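Adenosylmethionine-8-amino-7-oxononanoate aminotransferase (Methanocaldococcus jannaschii, PDB 6ZHK) probably catalyses amino-group transfer from S-adenosyl-L-methionine to 7-keto-8-aminopelargonic acid in biotin biosynthesis, using pyridoxal 5'-phosphate as cofactor. Local coordinates at residues 45-50 and 67-72; 296-301 and 311-316; 377-382 and 456-461. All blocks are in the same frame, centred on the assembly; numbering follows the deposited sequence.

The three contacts share no helix or strand and do not touch one another. Contact 2 lies deepest, its centre about 11 Å from that of the chain: two neighbouring strands of the large sheet, joined by backbone hydrogen bonds. Contact 1 is also buried but lies farther out, where a small sheet meets a loop close to the second subunit; a leucine methyl on an imidazole carries it. Contact 3 sits on the other side of the chain's centre from contact 2, their centres about 37 Å apart, and is partly open to solvent. Leucines there pack on a helix while lysine and glutamate flank a tyrosine ring. The second subunit reaches contacts 1 and 2, but not contact 3.

Contact 1: residues 45-50 and 67-72; sequences NYLIDI and FGHSRK
L47 lays its CD2 methyl over one face of the H69 imidazole, 3.8 Å from CD2 to the ring centroid, a CH-pi contact displaced toward the NE2-CE1 bond. The two side chains slant across each other. H69 points its CB at strand 46-49, whereas L47 reaches the ring only with the end of its chain: its CG stands anti to the carbonyl carbon (chi1 -67°), and the methyl beyond it swings in. The ring is held from outside the pair, because H69 NE2 hydrogen-bonds to D57 OD2 on the adjoining strand 54-57. That bond would limit ring rotation and keep the face presented to the methyl.

Just before the strand, N45 brings OD1 to 3.7 Å from G68 CA. Its amide is gripped at both ends, OD1 by S444 and ND2 by E449. At its backbone angles a side chain on G68 would run into the carbonyl O of F67 and lie close to N45 OD1, which fits the glycine there.

S88 of the second subunit packs on L47 and its H87 on H69. The arrangement belongs to the small mixed sheet in which 46-49 lies antiparallel between 38-43 and 54-57, backed by a loop at the dimer interface of this class-III aminotransferase.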
loop_
_atom_site.group_PDB
_atom_site.type_symbol
_atom_site.label_atom_id
_atom_site.label_comp_id
_atom_site.label_asym_id
_atom_site.label_seq_id
_atom_site.Cartn_x
_atom_site.Cartn_y
_atom_site.Cartn_z
ATOM N N ASN A 45 -9.075 -24.608 -6.910
ATOM C CA ASN A 45 -9.721 -23.865 -5.851
ATOM C C ASN A 45 -9.228 -24.244 -4.454
ATOM O O ASN A 45 -9.907 -23.922 -3.478
ATOM C CB ASN A 45 -11.240 -23.950 -5.987
ATOM C CG ASN A 45 -11.703 -23.398 -7.316
ATOM O OD1 ASN A 45 -11.189 -22.351 -7.774
ATOM N ND2 ASN A 45 -12.666 -24.080 -7.952
ATOM N N TYR A 46 -8.039 -24.864 -4.351
ATOM C CA TYR A 46 -7.610 -25.477 -3.106
ATOM C C TYR A 46 -6.233 -24.988 -2.655
ATOM O O TYR A 46 -5.326 -24.852 -3.459
ATOM C CB TYR A 46 -7.483 -27.004 -3.284
ATOM C CG TYR A 46 -8.847 -27.616 -3.375
ATOM C CD1 TYR A 46 -9.562 -27.598 -4.574
ATOM C CD2 TYR A 46 -9.450 -28.103 -2.229
ATOM C CE1 TYR A 46 -10.872 -28.068 -4.599
ATOM C CE2 TYR A 46 -10.741 -28.618 -2.255
ATOM C CZ TYR A 46 -11.443 -28.606 -3.446
ATOM O OH TYR A 46 -12.726 -29.075 -3.355
ATOM N N LEU A 47 -6.145 -24.640 -1.370
ATOM C CA LEU A 47 -4.904 -24.303 -0.686
ATOM C C LEU A 47 -4.319 -25.634 -0.183
ATOM O O LEU A 47 -5.040 -26.445 0.408
ATOM C CB LEU A 47 -5.296 -23.454 0.531
ATOM C CG LEU A 47 -5.884 -22.089 0.137
ATOM C CD1 LEU A 47 -6.658 -21.446 1.303
ATOM C CD2 LEU A 47 -4.766 -21.149 -0.397
ATOM N N ILE A 48 -3.011 -25.825 -0.363
ATOM C CA ILE A 48 -2.373 -27.056 0.078
ATOM C C ILE A 48 -1.361 -26.721 1.162
ATOM O O ILE A 48 -0.477 -25.895 0.917
ATOM C CB ILE A 48 -1.690 -27.727 -1.143
ATOM C CG1 ILE A 48 -2.745 -27.990 -2.239
ATOM C CG2 ILE A 48 -0.970 -29.014 -0.708
ATOM C CD1 ILE A 48 -2.216 -28.724 -3.491
ATOM N N ASP A 49 -1.518 -27.334 2.343
ATOM C CA ASP A 49 -0.637 -27.028 3.442
ATOM C C ASP A 49 0.654 -27.839 3.390
ATOM O O ASP A 49 0.862 -28.661 2.503
ATOM C CB ASP A 49 -1.362 -27.036 4.782
ATOM C CG ASP A 49 -1.572 -28.420 5.358
ATOM O OD1 ASP A 49 -1.167 -29.387 4.683
ATOM O OD2 ASP A 49 -2.198 -28.506 6.435
ATOM N N ILE A 50 1.512 -27.559 4.356
ATOM C CA ILE A 50 2.848 -28.121 4.410
ATOM C C ILE A 50 2.751 -29.603 4.796
ATOM O O ILE A 50 3.777 -30.281 4.737
ATOM C CB ILE A 50 3.721 -27.347 5.419
ATOM C CG1 ILE A 50 3.145 -27.399 6.850
ATOM C CG2 ILE A 50 4.038 -25.908 4.931
ATOM C CD1 ILE A 50 4.050 -26.752 7.940
ATOM N N PHE A 67 -9.870 -17.062 -9.740
ATOM C CA PHE A 67 -9.869 -18.176 -10.684
ATOM C C PHE A 67 -9.072 -19.380 -10.183
ATOM O O PHE A 67 -8.729 -20.259 -10.994
ATOM C CB PHE A 67 -9.297 -17.705 -12.022
ATOM C CG PHE A 67 -10.152 -16.649 -12.656
ATOM C CD1 PHE A 67 -11.520 -16.860 -12.847
ATOM C CD2 PHE A 67 -9.569 -15.448 -13.071
ATOM C CE1 PHE A 67 -12.312 -15.873 -13.413
ATOM C CE2 PHE A 67 -10.358 -14.468 -13.650
ATOM C CZ PHE A 67 -11.715 -14.691 -13.844
ATOM N N GLY A 68 -8.795 -19.419 -8.893
ATOM C CA GLY A 68 -8.038 -20.548 -8.354
ATOM C C GLY A 68 -6.570 -20.166 -8.195
ATOM O O GLY A 68 -6.194 -19.044 -8.564
ATOM N N HIS A 69 -5.766 -21.097 -7.685
ATOM C CA HIS A 69 -4.386 -20.861 -7.322
ATOM C C HIS A 69 -3.393 -21.395 -8.348
ATOM O O HIS A 69 -2.174 -21.328 -8.094
ATOM C CB HIS A 69 -4.096 -21.449 -5.931
ATOM C CG HIS A 69 -4.845 -20.748 -4.858
ATOM N ND1 HIS A 69 -4.413 -19.507 -4.338
ATOM C CD2 HIS A 69 -6.015 -21.052 -4.247
ATOM C CE1 HIS A 69 -5.240 -19.165 -3.377
ATOM N NE2 HIS A 69 -6.255 -20.062 -3.328
ATOM N N SER A 70 -3.882 -21.871 -9.503
ATOM C CA SER A 70 -2.939 -22.379 -10.505
ATOM C C SER A 70 -3.428 -22.003 -11.907
ATOM O O SER A 70 -3.429 -22.794 -12.850
ATOM C CB SER A 70 -2.750 -23.887 -10.331
ATOM O OG SER A 70 -4.026 -24.513 -10.481
ATOM N N ARG A 71 -3.833 -20.750 -12.053
ATOM C CA ARG A 71 -4.409 -20.319 -13.311
ATOM C C ARG A 71 -3.276 -19.935 -14.251
ATOM O O ARG A 71 -2.582 -18.965 -13.999
ATOM C CB ARG A 71 -5.383 -19.157 -13.101
ATOM C CG ARG A 71 -6.103 -18.780 -14.384
ATOM C CD ARG A 71 -7.216 -19.778 -14.618
ATOM N NE ARG A 71 -7.611 -19.583 -16.006
ATOM C CZ ARG A 71 -8.852 -19.734 -16.456
ATOM N NH1 ARG A 71 -9.817 -20.080 -15.622
ATOM N NH2 ARG A 71 -9.119 -19.546 -17.748
ATOM N N LYS A 72 -3.096 -20.701 -15.349
ATOM C CA LYS A 72 -1.866 -20.608 -16.134
ATOM C C LYS A 72 -1.668 -19.245 -16.793
ATOM O O LYS A 72 -0.533 -18.765 -16.831
ATOM C CB LYS A 72 -1.781 -21.695 -17.220
ATOM C CG LYS A 72 -1.569 -23.106 -16.673
#

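Contact 2: residues 296-301 and 311-316; sequences ILCLGK and AATLTT
Strands 296-299 and 311-315 run antiparallel, their axes 4.6 Å apart at closest and 166° between their directions, with L297-L314 and L299-A312 as hydrogen-bonded pairs and C298-T313 as a non-hydrogen-bonded pair between them. L297 N to L314 O and L314 N to L297 O are both nearly straight and lie in the carbonyl planes. At the other pair, L299 N meets A312 O at 2.8 Å, but the return bond is less regular: A312 N sits above the carbonyl plane of L299, 46° out of it.

Side chains alternate between the two faces. On the face of I296, C298, T313 and T315, the tightest meeting is methyl against methyl, I296 CG2 to T313 CG2 at 3.4 Å, a tight approach for two methyl groups. The I296 branch gets there by standing anti to its own backbone N. T313 turns OG1 elsewhere, to A125 O, and helix 122-140 packs on this face through A129 and V126.

This hairpin forms part of the seven-stranded sheet of a fold-type I aminotransferase, in which 311-315 is antiparallel to both its neighbours, 115-119 and 296-299. K301, the predicted pyridoxal-phosphate lysine, follows the first strand closely; no cofactor is attached, and its NZ bonds to I62 O and to T338 of the second subunit.

On the other face the leucines meet loosely: L299 CD1 is 4.2 Å from L314 CD1, and L297 CB is equally far from L314 CB. The L314 side chain also comes within about 5 Å of a bound magnesium ion, whose site includes T109 and L113.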
loop_
_atom_site.group_PDB
_atom_site.type_symbol
_atom_site.label_atom_id
_atom_site.label_comp_id
_atom_site.label_asym_id
_atom_site.label_seq_id
_atom_site.Cartn_x
_atom_site.Cartn_y
_atom_site.Cartn_z
ATOM N N ILE A 296 -15.785 8.818 -8.532
ATOM C CA ILE A 296 -14.514 8.136 -8.335
ATOM C C ILE A 296 -14.848 6.706 -7.917
ATOM O O ILE A 296 -15.703 6.505 -7.092
ATOM C CB ILE A 296 -13.667 8.809 -7.234
ATOM C CG1 ILE A 296 -13.478 10.311 -7.454
ATOM C CG2 ILE A 296 -12.344 8.086 -7.046
ATOM C CD1 ILE A 296 -12.468 10.923 -6.445
ATOM N N LEU A 297 -14.176 5.735 -8.520
ATOM C CA LEU A 297 -14.344 4.295 -8.333
ATOM C C LEU A 297 -13.002 3.751 -7.827
ATOM O O LEU A 297 -12.004 3.934 -8.511
ATOM C CB LEU A 297 -14.685 3.653 -9.686
ATOM C CG LEU A 297 -14.747 2.097 -9.674
ATOM C CD1 LEU A 297 -15.878 1.659 -8.727
ATOM C CD2 LEU A 297 -14.936 1.550 -11.091
ATOM N N CYS A 298 -13.014 2.993 -6.704
ATOM C CA CYS A 298 -11.807 2.375 -6.181
ATOM C C CYS A 298 -11.862 0.866 -6.448
ATOM O O CYS A 298 -12.885 0.259 -6.209
ATOM C CB CYS A 298 -11.687 2.588 -4.684
ATOM S SG CYS A 298 -11.625 4.374 -4.338
ATOM N N LEU A 299 -10.767 0.287 -6.972
ATOM C CA LEU A 299 -10.658 -1.144 -7.295
ATOM C C LEU A 299 -9.404 -1.731 -6.649
ATOM O O LEU A 299 -8.457 -1.031 -6.333
ATOM C CB LEU A 299 -10.524 -1.294 -8.802
ATOM C CG LEU A 299 -11.665 -0.681 -9.626
ATOM C CD1 LEU A 299 -11.400 -0.816 -11.118
ATOM C CD2 LEU A 299 -12.972 -1.370 -9.251
ATOM N N GLY A 300 -9.416 -3.051 -6.441
ATOM C CA GLY A 300 -8.282 -3.711 -5.817
ATOM C C GLY A 300 -8.588 -5.221 -5.795
ATOM O O GLY A 300 -9.422 -5.703 -6.565
ATOM N N LYS A 301 -7.957 -5.941 -4.866
ATOM C CA LYS A 301 -8.177 -7.360 -4.599
ATOM C C LYS A 301 -8.198 -8.159 -5.889
ATOM O O LYS A 301 -7.131 -8.495 -6.352
ATOM C CB LYS A 301 -9.443 -7.637 -3.775
ATOM C CG LYS A 301 -9.346 -7.286 -2.309
ATOM C CD LYS A 301 -10.683 -7.446 -1.547
ATOM C CE LYS A 301 -10.667 -6.861 -0.153
ATOM N NZ LYS A 301 -9.792 -7.652 0.719
ATOM N N ALA A 311 -3.958 -1.927 -7.000
ATOM C CA ALA A 311 -5.221 -1.234 -6.862
ATOM C C ALA A 311 -5.274 -0.074 -7.856
ATOM O O ALA A 311 -4.271 0.281 -8.479
ATOM C CB ALA A 311 -5.419 -0.828 -5.443
ATOM N N ALA A 312 -6.487 0.451 -8.083
ATOM C CA ALA A 312 -6.646 1.607 -8.972
ATOM C C ALA A 312 -7.756 2.525 -8.473
ATOM O O ALA A 312 -8.758 2.067 -7.886
ATOM C CB ALA A 312 -7.020 1.082 -10.356
ATOM N N THR A 313 -7.574 3.833 -8.693
ATOM C CA THR A 313 -8.645 4.777 -8.427
ATOM C C THR A 313 -9.002 5.415 -9.770
ATOM O O THR A 313 -8.169 6.035 -10.407
ATOM C CB THR A 313 -8.119 5.868 -7.465
ATOM O OG1 THR A 313 -7.581 5.207 -6.305
ATOM C CG2 THR A 313 -9.202 6.852 -7.080
ATOM N N LEU A 314 -10.228 5.210 -10.225
ATOM C CA LEU A 314 -10.625 5.764 -11.501
ATOM C C LEU A 314 -11.507 7.006 -11.263
ATOM O O LEU A 314 -12.353 6.998 -10.372
ATOM C CB LEU A 314 -11.451 4.679 -12.230
ATOM C CG LEU A 314 -10.612 3.781 -13.117
ATOM C CD1 LEU A 314 -9.682 2.856 -12.310
ATOM C CD2 LEU A 314 -11.437 3.100 -14.206
ATOM N N THR A 315 -11.355 8.041 -12.106
ATOM C CA THR A 315 -12.112 9.284 -11.952
ATOM C C THR A 315 -12.618 9.766 -13.329
ATOM O O THR A 315 -12.242 9.221 -14.390
ATOM C CB THR A 315 -11.279 10.420 -11.319
ATOM O OG1 THR A 315 -10.407 10.919 -12.330
ATOM C CG2 THR A 315 -10.350 9.963 -10.215
ATOM N N THR A 316 -13.484 10.772 -13.255
ATOM C CA THR A 316 -14.043 11.519 -14.368
ATOM C C THR A 316 -12.988 12.492 -14.861
ATOM O O THR A 316 -12.030 12.764 -14.140
ATOM C CB THR A 316 -15.285 12.293 -13.930
ATOM O OG1 THR A 316 -14.835 13.203 -12.913
ATOM C CG2 THR A 316 -16.363 11.357 -13.423
#

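Contact 3: residues 377-382 and 456-461; sequences RKLKEL and ALYEAI
The Y458 ring has the L382 CD2 methyl over one face, 3.8 Å from its centroid, a CH-pi contact in which CD2 comes nearest to CE2. At the ring's edge are L379 CD2, the K378 carbonyl O and E381 OE1, the last 3.7 Å from Y458 CE2. The E381 carboxylate is turned steeply against the ring, the planes 75° apart. K378 approaches obliquely, its CD 3.8 Å from Y458 CD2, while NZ turns back to the carbonyl O of E375 and has a long, weak ion pair with D455. Y458 CG lies anti to its backbone N (chi1 -180°), and the ring beyond it has L382 CD2 and K378 CD on opposite sides.

This is loop-on-helix packing: residues 377-382, coiled in helical turns after helix 366-376 and leading to strand 385-391, rest on the C-terminal helix 447-463. Their backbone bonds reach three residues back, as in L382 N to L379 O. An alanine in place of Y458 would probably leave the L382 methyl and the K378 aliphatic chain without the ring they pack on, opening a gap beside the helix.

Deeper in, the packing side chains are apolar. L379 rests CD2 on the Y458 backbone, 3.6 Å from both Y458 CA and Y458 N, and its CD1 meets L457 CD2 at the same distance, the two leucine side chains crossing at about a right angle. L382 CD1 rests on I461 CG2 at 3.6 Å. L457 also packs against V419 and L423 of helix 415-425, and both L457 and I461 touch I437 of strand 436-439.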
loop_
_atom_site.group_PDB
_atom_site.type_symbol
_atom_site.label_atom_id
_atom_site.label_comp_id
_atom_site.label_asym_id
_atom_site.label_seq_id
_atom_site.Cartn_x
_atom_site.Cartn_y
_atom_site.Cartn_z
ATOM N N ARG A 377 -30.304 -22.207 1.083
ATOM C CA ARG A 377 -31.606 -22.019 1.708
ATOM C C ARG A 377 -31.809 -22.889 2.951
ATOM O O ARG A 377 -32.366 -22.407 3.925
ATOM C CB ARG A 377 -32.738 -22.300 0.703
ATOM C CG ARG A 377 -32.958 -21.172 -0.294
ATOM C CD ARG A 377 -34.175 -21.584 -1.085
ATOM N NE ARG A 377 -33.998 -21.319 -2.507
ATOM C CZ ARG A 377 -34.616 -22.010 -3.471
ATOM N NH1 ARG A 377 -35.416 -23.020 -3.151
ATOM N NH2 ARG A 377 -34.427 -21.707 -4.746
ATOM N N LYS A 378 -31.362 -24.159 2.923
ATOM C CA LYS A 378 -31.555 -25.074 4.049
ATOM C C LYS A 378 -30.909 -24.571 5.334
ATOM O O LYS A 378 -31.260 -25.042 6.417
ATOM C CB LYS A 378 -31.035 -26.477 3.705
ATOM C CG LYS A 378 -29.577 -26.513 3.213
ATOM C CD LYS A 378 -28.968 -27.924 3.155
ATOM C CE LYS A 378 -27.592 -27.957 2.489
ATOM N NZ LYS A 378 -27.653 -27.671 1.025
ATOM N N LEU A 379 -29.925 -23.663 5.242
ATOM C CA LEU A 379 -29.257 -23.221 6.462
ATOM C C LEU A 379 -30.220 -22.401 7.323
ATOM O O LEU A 379 -30.074 -22.333 8.548
ATOM C CB LEU A 379 -28.023 -22.375 6.104
ATOM C CG LEU A 379 -26.914 -23.106 5.368
ATOM C CD1 LEU A 379 -25.904 -22.116 4.812
ATOM C CD2 LEU A 379 -26.238 -24.137 6.254
ATOM N N LYS A 380 -31.226 -21.823 6.652
ATOM C CA LYS A 380 -32.181 -20.945 7.291
ATOM C C LYS A 380 -32.958 -21.716 8.361
ATOM O O LYS A 380 -33.329 -21.115 9.359
ATOM C CB LYS A 380 -33.090 -20.254 6.258
ATOM C CG LYS A 380 -32.613 -18.896 5.741
ATOM C CD LYS A 380 -33.717 -18.039 5.142
ATOM N N GLU A 381 -33.115 -23.033 8.200
ATOM C CA GLU A 381 -33.888 -23.864 9.126
ATOM C C GLU A 381 -33.147 -24.130 10.436
ATOM O O GLU A 381 -33.791 -24.434 11.432
ATOM C CB GLU A 381 -34.089 -25.299 8.639
ATOM C CG GLU A 381 -34.590 -25.482 7.216
ATOM C CD GLU A 381 -34.186 -26.837 6.640
ATOM O OE1 GLU A 381 -33.184 -27.441 7.137
ATOM O OE2 GLU A 381 -34.844 -27.290 5.668
ATOM N N LEU A 382 -31.809 -24.031 10.448
ATOM C CA LEU A 382 -31.030 -24.496 11.595
ATOM C C LEU A 382 -31.253 -23.575 12.795
ATOM O O LEU A 382 -31.370 -22.358 12.617
ATOM C CB LEU A 382 -29.535 -24.426 11.241
ATOM C CG LEU A 382 -29.033 -25.299 10.103
ATOM C CD1 LEU A 382 -27.545 -24.998 9.828
ATOM C CD2 LEU A 382 -29.221 -26.785 10.419
ATOM N N ALA A 456 -21.507 -29.178 3.768
ATOM C CA ALA A 456 -20.580 -29.202 4.897
ATOM C C ALA A 456 -20.888 -28.083 5.896
ATOM O O ALA A 456 -20.664 -28.246 7.107
ATOM C CB ALA A 456 -19.151 -29.032 4.405
ATOM N N LEU A 457 -21.364 -26.929 5.397
ATOM C CA LEU A 457 -21.659 -25.839 6.327
ATOM C C LEU A 457 -22.855 -26.206 7.225
ATOM O O LEU A 457 -22.881 -25.931 8.443
ATOM C CB LEU A 457 -21.904 -24.555 5.517
ATOM C CG LEU A 457 -22.093 -23.258 6.312
ATOM C CD1 LEU A 457 -20.921 -22.968 7.259
ATOM C CD2 LEU A 457 -22.335 -22.080 5.394
ATOM N N TYR A 458 -23.848 -26.820 6.600
ATOM C CA TYR A 458 -25.021 -27.325 7.313
ATOM C C TYR A 458 -24.605 -28.245 8.482
ATOM O O TYR A 458 -24.991 -28.025 9.621
ATOM C CB TYR A 458 -25.968 -27.999 6.312
ATOM C CG TYR A 458 -27.237 -28.571 6.918
ATOM C CD1 TYR A 458 -27.297 -29.853 7.468
ATOM C CD2 TYR A 458 -28.410 -27.823 6.904
ATOM C CE1 TYR A 458 -28.493 -30.359 7.985
ATOM C CE2 TYR A 458 -29.610 -28.315 7.408
ATOM C CZ TYR A 458 -29.651 -29.583 7.964
ATOM O OH TYR A 458 -30.861 -30.019 8.446
ATOM N N GLU A 459 -23.761 -29.226 8.219
ATOM C CA GLU A 459 -23.257 -30.148 9.225
ATOM C C GLU A 459 -22.329 -29.428 10.208
ATOM O O GLU A 459 -22.328 -29.731 11.401
ATOM C CB GLU A 459 -22.359 -31.196 8.567
ATOM C CG GLU A 459 -23.060 -32.169 7.642
ATOM C CD GLU A 459 -22.074 -33.066 6.907
ATOM O OE1 GLU A 459 -20.838 -32.987 7.178
ATOM O OE2 GLU A 459 -22.544 -33.895 6.108
ATOM N N ALA A 460 -21.496 -28.489 9.727
ATOM C CA ALA A 460 -20.532 -27.842 10.605
ATOM C C ALA A 460 -21.257 -27.022 11.671
ATOM O O ALA A 460 -20.809 -26.963 12.823
ATOM C CB ALA A 460 -19.583 -26.989 9.762
ATOM N N ILE A 461 -22.363 -26.380 11.247
ATOM C CA ILE A 461 -23.108 -25.519 12.141
ATOM C C ILE A 461 -23.770 -26.414 13.185
ATOM O O ILE A 461 -23.755 -26.052 14.347
ATOM C CB ILE A 461 -24.083 -24.639 11.352
ATOM C CG1 ILE A 461 -23.305 -23.588 10.532
ATOM C CG2 ILE A 461 -25.088 -23.992 12.291
ATOM C CD1 ILE A 461 -24.244 -22.788 9.618
#